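Long-range contacts in aminotransferase class-III (Sphaerobacter thermophilus DSM 20745, PDB 6K8H), which belongs to the class-III aminotransferases, within the clan of PLP-dependent aminotransferases, is also named an omega-transaminase, and assembles here as two copies of the chain: residues 81-86 against 325-330; 262-267 against 335-340. One frame throughout, in Å; residues are numbered along the deposited sequence.

Contact 1 (81-86 against 325-330); sequences PDINEA and MVAGLT
Ile83 and Ala327 bring the backbones nearest, their CA atoms 5.4 Å apart, where the helical turns 81-86 and 325-330 run nearly antiparallel at 149° with axes 8.8 Å apart at closest approach. This is a helix-helix pair of the class-III aminotransferase fold, between helix 81-91 and helix 322-334, and it is held by packing alone, with no hydrogen bond across it. Ala86, Ala327 and Thr330 bring short side chains to the interface, with Ile83 and Val326 beside them. The methyl of Ala86 points toward helix 322-334 and fits between Val326 and Thr330; its CB lies 3.5 Å from Val326 CG1. One turn earlier, Ile83 turns its branch methyl to the alanine of the other helix, CG2 meeting Ala327 CB at 3.9 Å. Thr330 reaches over with its own methyl: CG2, anti to the backbone N, lies against the turn of Asp82 and Ile83 and is 3.8 Å from Asp82 O. Asp82 itself uses its carboxylate elsewhere, in a salt bridge with Lys334, which ties the same two helices a turn further along. On the side of helix 81-91 turned from this contact, Asn84 donates to Leu91 O of the second subunit. The hydroxyl of Thr330 folds back onto its own helix, because OG1 sits beside the backbone N (chi1 -51°), and donates to Val326 O at 2.9 Å. Thr330 N reaches that carbonyl from the opposite face of its plane. The same OG1 lies 3.4 Å from Ala86 CB.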
ATOM      1  N   PRO B  81      -3.112  25.264  -0.477  1.00 12.55           N
ATOM      2  CA  PRO B  81      -2.355  25.905   0.613  1.00 14.14           C
ATOM      3  C   PRO B  81      -2.740  25.423   1.998  1.00 16.06           C
ATOM      4  O   PRO B  81      -1.867  25.328   2.866  1.00 15.07           O
ATOM      5  CB  PRO B  81      -2.671  27.403   0.443  1.00 17.86           C
ATOM      6  CG  PRO B  81      -3.401  27.536  -0.833  1.00 16.22           C
ATOM      7  CD  PRO B  81      -4.001  26.213  -1.169  1.00 16.04           C
ATOM      8  N   ASP B  82      -4.029  25.170   2.255  1.00 12.29           N
ATOM      9  CA  ASP B  82      -4.442  24.744   3.595  1.00 15.11           C
ATOM     10  C   ASP B  82      -3.856  23.383   3.943  1.00 15.54           C
ATOM     11  O   ASP B  82      -3.342  23.178   5.056  1.00 12.24           O
ATOM     12  CB  ASP B  82      -5.966  24.704   3.687  1.00 17.85           C
ATOM     13  CG  ASP B  82      -6.594  26.075   3.493  1.00 20.16           C
ATOM     14  OD1 ASP B  82      -5.911  27.078   3.779  1.00 22.20           O
ATOM     15  OD2 ASP B  82      -7.762  26.150   3.059  1.00 23.43           O
ATOM     16  N   ILE B  83      -3.923  22.440   3.001  1.00 10.95           N
ATOM     17  CA  ILE B  83      -3.314  21.130   3.216  1.00 11.96           C
ATOM     18  C   ILE B  83      -1.810  21.273   3.434  1.00 10.92           C
ATOM     19  O   ILE B  83      -1.241  20.680   4.359  1.00 11.82           O
ATOM     20  CB  ILE B  83      -3.636  20.203   2.027  1.00 12.67           C
ATOM     21  CG1 ILE B  83      -5.146  19.975   1.925  1.00 12.56           C
ATOM     22  CG2 ILE B  83      -2.916  18.875   2.157  1.00 10.90           C
ATOM     23  CD1 ILE B  83      -5.545  19.251   0.654  1.00 14.29           C
ATOM     24  N   ASN B  84      -1.144  22.081   2.597  1.00 10.53           N
ATOM     25  CA  ASN B  84       0.302  22.269   2.738  1.00 12.78           C
ATOM     26  C   ASN B  84       0.667  22.862   4.095  1.00 14.16           C
ATOM     27  O   ASN B  84       1.630  22.417   4.730  1.00 11.77           O
ATOM     28  CB  ASN B  84       0.843  23.141   1.600  1.00 11.82           C
ATOM     29  CG  ASN B  84       1.080  22.340   0.320  1.00 15.35           C
ATOM     30  OD1 ASN B  84       0.891  21.121   0.302  1.00 13.59           O
ATOM     31  ND2 ASN B  84       1.485  23.019  -0.748  1.00 11.40           N
ATOM     32  N   GLU B  85      -0.113  23.843   4.547  1.00 13.32           N
ATOM     33  CA  GLU B  85       0.144  24.480   5.865  1.00 14.80           C
ATOM     34  C   GLU B  85      -0.007  23.444   6.986  1.00 14.07           C
ATOM     35  O   GLU B  85       0.852  23.418   7.868  1.00 12.04           O
ATOM     36  CB  GLU B  85      -0.821  25.640   6.074  1.00 17.19           C
ATOM     37  CG  GLU B  85      -0.388  26.904   5.360  1.00 30.32           C
ATOM     38  CD  GLU B  85      -1.402  28.031   5.437  1.00 41.90           C
ATOM     39  OE1 GLU B  85      -2.110  28.115   6.464  1.00 43.05           O
ATOM     40  OE2 GLU B  85      -1.494  28.801   4.466  1.00 38.54           O
ATOM     41  N   ALA B  86      -1.050  22.613   6.936  1.00 13.23           N
ATOM     42  CA  ALA B  86      -1.222  21.586   7.967  1.00 13.80           C
ATOM     43  C   ALA B  86      -0.066  20.584   7.962  1.00 12.98           C
ATOM     44  O   ALA B  86       0.460  20.203   9.023  1.00 11.34           O
ATOM     45  CB  ALA B  86      -2.552  20.870   7.767  1.00 13.77           C
ATOM     46  N   MET B 325      -2.720  11.498   7.937  1.00  5.24           N
ATOM     47  CA  MET B 325      -3.904  11.746   8.760  1.00  6.88           C
ATOM     48  C   MET B 325      -4.249  13.229   8.800  1.00  9.65           C
ATOM     49  O   MET B 325      -5.420  13.600   8.690  1.00  7.20           O
ATOM     50  CB  MET B 325      -3.687  11.207  10.175  1.00  7.69           C
ATOM     51  CG  MET B 325      -3.521   9.692  10.232  1.00  5.32           C
ATOM     52  SD  MET B 325      -4.977   8.738   9.730  1.00 12.44           S
ATOM     53  CE  MET B 325      -4.654   8.476   7.976  1.00  6.14           C
ATOM     54  N   VAL B 326      -3.235  14.089   8.939  1.00  9.58           N
ATOM     55  CA  VAL B 326      -3.451  15.528   8.994  1.00 10.04           C
ATOM     56  C   VAL B 326      -3.894  16.067   7.633  1.00 12.55           C
ATOM     57  O   VAL B 326      -4.829  16.875   7.541  1.00  9.28           O
ATOM     58  CB  VAL B 326      -2.173  16.202   9.521  1.00 13.23           C
ATOM     59  CG1 VAL B 326      -2.157  17.655   9.186  1.00 19.36           C
ATOM     60  CG2 VAL B 326      -2.065  15.985  11.051  1.00 13.26           C
ATOM     61  N   ALA B 327      -3.237  15.630   6.558  1.00  8.30           N
ATOM     62  CA  ALA B 327      -3.631  16.084   5.228  1.00  8.16           C
ATOM     63  C   ALA B 327      -5.047  15.622   4.885  1.00 10.43           C
ATOM     64  O   ALA B 327      -5.833  16.379   4.298  1.00  9.46           O
ATOM     65  CB  ALA B 327      -2.629  15.587   4.189  1.00  9.18           C
ATOM     66  N   GLY B 328      -5.396  14.390   5.262  1.00  9.70           N
ATOM     67  CA  GLY B 328      -6.745  13.905   5.040  1.00  8.28           C
ATOM     68  C   GLY B 328      -7.779  14.649   5.865  1.00 10.03           C
ATOM     69  O   GLY B 328      -8.857  14.980   5.366  1.00  9.00           O
ATOM     70  N   LEU B 329      -7.474  14.916   7.138  1.00 10.57           N
ATOM     71  CA  LEU B 329      -8.391  15.695   7.970  1.00 11.42           C
ATOM     72  C   LEU B 329      -8.664  17.062   7.354  1.00 10.56           C
ATOM     73  O   LEU B 329      -9.819  17.503   7.280  1.00 11.83           O
ATOM     74  CB  LEU B 329      -7.828  15.846   9.389  1.00  9.42           C
ATOM     75  CG  LEU B 329      -8.876  16.402  10.365  1.00 16.05           C
ATOM     76  CD1 LEU B 329     -10.026  15.408  10.516  1.00 15.03           C
ATOM     77  CD2 LEU B 329      -8.279  16.750  11.719  1.00 14.16           C
ATOM     78  N   THR B 330      -7.611  17.747   6.900  1.00  9.40           N
ATOM     79  CA  THR B 330      -7.794  19.063   6.279  1.00 11.46           C
ATOM     80  C   THR B 330      -8.601  18.962   4.989  1.00 12.58           C
ATOM     81  O   THR B 330      -9.564  19.718   4.781  1.00  9.46           O
ATOM     82  CB  THR B 330      -6.428  19.703   6.020  1.00 11.30           C
ATOM     83  OG1 THR B 330      -5.660  19.664   7.229  1.00 12.90           O
ATOM     84  CG2 THR B 330      -6.565  21.148   5.556  1.00 11.22           C
TER

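Contact 2 (262-267 against 335-340); sequences SDYGGM and LTPAEF
Phe340 lays one face of its ring against the backbone joining Asp263 to Tyr264. Its CB points toward segment 262-267, CG sits beside the backbone N (chi1 -81°) and lies near Tyr264 N, and with chi2 at -74° the ring is face-on to that peptide, Tyr264 N standing 3.7 Å above the ring plane and over its centre. Going round the ring, CD1 lies by Asp263 CA and C, and CE1 comes to 3.6 Å from Asp263 C. The tip, CZ, meets Asp263 O, while on the other branch CD2 lies near Tyr264 N and CE2 is 3.6 Å from Tyr264 CA. CE2 also touches Tyr264 CD1, and the two side chains cross at about a right angle. The tyrosine ring then reaches the start of the opposing helix: Pro337 CG stands over one face in a CH-pi contact, 4.3 Å from the ring centroid, and Leu335 O lies at the ring edge, 3.9 Å from Tyr264 CE1. Residues 263-266 form a type I turn with an Asx turn within it, Asp263 OD2 accepting from Gly265 N at 2.7 Å, and Thr336 is the N-cap of its helix, with OG1 accepting from Glu339 N. The contact thus sets the first turn of helix 337-361 against the loop that leads from strand 251-255 of the seven-stranded sheet into helix 266-271, whose chain continues to the neighbouring parallel strand 277-281.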
ATOM      1  N   SER B 262     -18.757  11.276  -4.072  1.00 12.20           N
ATOM      2  CA  SER B 262     -20.029  11.617  -4.713  1.00 14.79           C
ATOM      3  C   SER B 262     -20.958  12.428  -3.817  1.00 13.35           C
ATOM      4  O   SER B 262     -21.873  13.090  -4.330  1.00 10.85           O
ATOM      5  CB  SER B 262     -20.743  10.345  -5.170  1.00 12.45           C
ATOM      6  OG  SER B 262     -19.892   9.564  -5.983  1.00 19.50           O
ATOM      7  N   ASP B 263     -20.724  12.429  -2.508  1.00 12.51           N
ATOM      8  CA  ASP B 263     -21.696  12.955  -1.560  1.00 13.29           C
ATOM      9  C   ASP B 263     -21.037  13.059  -0.186  1.00 16.84           C
ATOM     10  O   ASP B 263     -20.060  12.355   0.108  1.00 13.74           O
ATOM     11  CB  ASP B 263     -22.932  12.048  -1.514  1.00 12.78           C
ATOM     12  CG  ASP B 263     -23.984  12.536  -0.559  1.00 18.92           C
ATOM     13  OD1 ASP B 263     -24.818  13.366  -0.983  1.00 19.63           O
ATOM     14  OD2 ASP B 263     -23.974  12.091   0.612  1.00 15.45           O
ATOM     15  N   TYR B 264     -21.586  13.944   0.656  1.00 12.68           N
ATOM     16  CA  TYR B 264     -21.086  14.073   2.027  1.00 10.84           C
ATOM     17  C   TYR B 264     -20.993  12.715   2.719  1.00 13.37           C
ATOM     18  O   TYR B 264     -20.030  12.443   3.450  1.00 11.79           O
ATOM     19  CB  TYR B 264     -21.992  15.025   2.817  1.00 14.16           C
ATOM     20  CG  TYR B 264     -21.406  15.555   4.128  1.00 14.35           C
ATOM     21  CD1 TYR B 264     -20.438  16.549   4.123  1.00 14.13           C
ATOM     22  CD2 TYR B 264     -21.841  15.076   5.353  1.00 18.31           C
ATOM     23  CE1 TYR B 264     -19.908  17.049   5.296  1.00 17.72           C
ATOM     24  CE2 TYR B 264     -21.320  15.572   6.545  1.00 19.40           C
ATOM     25  CZ  TYR B 264     -20.347  16.553   6.508  1.00 20.94           C
ATOM     26  OH  TYR B 264     -19.817  17.054   7.684  1.00 25.05           O
ATOM     27  N   GLY B 265     -21.955  11.830   2.453  1.00 10.62           N
ATOM     28  CA  GLY B 265     -21.977  10.496   3.028  1.00 13.39           C
ATOM     29  C   GLY B 265     -21.695   9.379   2.037  1.00 11.29           C
ATOM     30  O   GLY B 265     -22.101   8.234   2.255  1.00 10.25           O
ATOM     31  N   GLY B 266     -21.027   9.692   0.932  1.00  9.10           N
ATOM     32  CA  GLY B 266     -20.659   8.684  -0.036  1.00 10.05           C
ATOM     33  C   GLY B 266     -21.781   8.307  -0.995  1.00 10.84           C
ATOM     34  O   GLY B 266     -22.957   8.681  -0.852  1.00 14.28           O
ATOM     35  N   MET B 267     -21.385   7.541  -2.013  1.00 11.01           N
ATOM     36  CA  MET B 267     -22.361   7.062  -2.984  1.00 11.02           C
ATOM     37  C   MET B 267     -23.355   6.118  -2.331  1.00 15.14           C
ATOM     38  O   MET B 267     -24.520   6.076  -2.734  1.00 11.25           O
ATOM     39  CB  MET B 267     -21.668   6.369  -4.156  1.00 14.44           C
ATOM     40  CG  MET B 267     -22.566   6.187  -5.362  1.00 14.03           C
ATOM     41  SD  MET B 267     -23.217   7.779  -5.909  1.00 21.25           S
ATOM     42  CE  MET B 267     -24.125   7.320  -7.378  1.00 18.55           C
ATOM     43  N   LEU B 335     -14.190  19.876   2.469  1.00 10.74           N
ATOM     44  CA  LEU B 335     -15.308  19.362   1.667  1.00 11.29           C
ATOM     45  C   LEU B 335     -16.576  19.393   2.514  1.00 10.86           C
ATOM     46  O   LEU B 335     -16.975  18.403   3.128  1.00  9.77           O
ATOM     47  CB  LEU B 335     -15.032  17.947   1.182  1.00 12.49           C
ATOM     48  CG  LEU B 335     -14.148  17.648  -0.011  1.00 16.87           C
ATOM     49  CD1 LEU B 335     -14.098  16.126  -0.176  1.00 12.67           C
ATOM     50  CD2 LEU B 335     -14.658  18.328  -1.271  1.00 13.90           C
ATOM     51  N   THR B 336     -17.192  20.567   2.569  1.00 12.38           N
ATOM     52  CA  THR B 336     -18.426  20.822   3.305  1.00 10.11           C
ATOM     53  C   THR B 336     -19.639  20.543   2.433  1.00 14.56           C
ATOM     54  O   THR B 336     -19.522  20.421   1.211  1.00 11.01           O
ATOM     55  CB  THR B 336     -18.439  22.276   3.744  1.00 13.36           C
ATOM     56  OG1 THR B 336     -18.401  23.097   2.568  1.00 10.00           O
ATOM     57  CG2 THR B 336     -17.219  22.577   4.590  1.00 11.11           C
ATOM     58  N   PRO B 337     -20.845  20.481   3.025  1.00 11.76           N
ATOM     59  CA  PRO B 337     -22.060  20.375   2.194  1.00  8.72           C
ATOM     60  C   PRO B 337     -22.157  21.451   1.117  1.00 13.62           C
ATOM     61  O   PRO B 337     -22.549  21.150  -0.027  1.00 10.63           O
ATOM     62  CB  PRO B 337     -23.195  20.485   3.227  1.00 14.36           C
ATOM     63  CG  PRO B 337     -22.600  19.881   4.485  1.00 11.10           C
ATOM     64  CD  PRO B 337     -21.144  20.315   4.465  1.00 16.15           C
ATOM     65  N   ALA B 338     -21.779  22.697   1.432  1.00 10.03           N
ATOM     66  CA  ALA B 338     -21.815  23.742   0.409  1.00 13.70           C
ATOM     67  C   ALA B 338     -20.845  23.439  -0.733  1.00 11.61           C
ATOM     68  O   ALA B 338     -21.141  23.712  -1.907  1.00 10.15           O
ATOM     69  CB  ALA B 338     -21.495  25.101   1.034  1.00 18.07           C
ATOM     70  N   GLU B 339     -19.684  22.872  -0.415  1.00 13.05           N
ATOM     71  CA  GLU B 339     -18.746  22.534  -1.482  1.00 13.96           C
ATOM     72  C   GLU B 339     -19.262  21.381  -2.331  1.00 13.07           C
ATOM     73  O   GLU B 339     -19.120  21.399  -3.563  1.00 12.16           O
ATOM     74  CB  GLU B 339     -17.370  22.223  -0.900  1.00 11.83           C
ATOM     75  CG  GLU B 339     -16.591  23.489  -0.579  1.00 17.78           C
ATOM     76  CD  GLU B 339     -16.349  24.348  -1.819  1.00 24.90           C
ATOM     77  OE1 GLU B 339     -15.572  23.916  -2.697  1.00 26.87           O
ATOM     78  OE2 GLU B 339     -16.952  25.441  -1.927  1.00 24.59           O
ATOM     79  N   PHE B 340     -19.889  20.378  -1.702  1.00 10.79           N
ATOM     80  CA  PHE B 340     -20.476  19.307  -2.496  1.00 10.26           C
ATOM     81  C   PHE B 340     -21.538  19.855  -3.441  1.00 13.94           C
ATOM     82  O   PHE B 340     -21.572  19.483  -4.622  1.00 12.14           O
ATOM     83  CB  PHE B 340     -21.059  18.230  -1.581  1.00 10.26           C
ATOM     84  CG  PHE B 340     -20.031  17.266  -1.050  1.00 10.95           C
ATOM     85  CD1 PHE B 340     -19.480  16.298  -1.869  1.00 14.84           C
ATOM     86  CD2 PHE B 340     -19.618  17.330   0.270  1.00 10.83           C
ATOM     87  CE1 PHE B 340     -18.529  15.402  -1.378  1.00 13.51           C
ATOM     88  CE2 PHE B 340     -18.670  16.450   0.766  1.00 11.99           C
ATOM     89  CZ  PHE B 340     -18.128  15.485  -0.061  1.00 13.46           C
TER

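The two contacts alternate along the chain: 81-86 and 262-267 come first, then 325-330 and 335-340, their respective partners. Their centres lie 18 Å apart and their nearest atoms about 5 Å, without touching. Helix 322-334, used in contact 1, is followed, after only Leu335 and Thr336, by helix 337-361, used in contact 2, and Lys334, the partner of Asp82, directly precedes Leu335. These two successive helices pack on helix 81-91, which also meets the second subunit through Asn84, and on the loop after strand 251-255. Asp255, Val257 and Ile258, at the strand's end and the loop's start, belong to the ligand pocket.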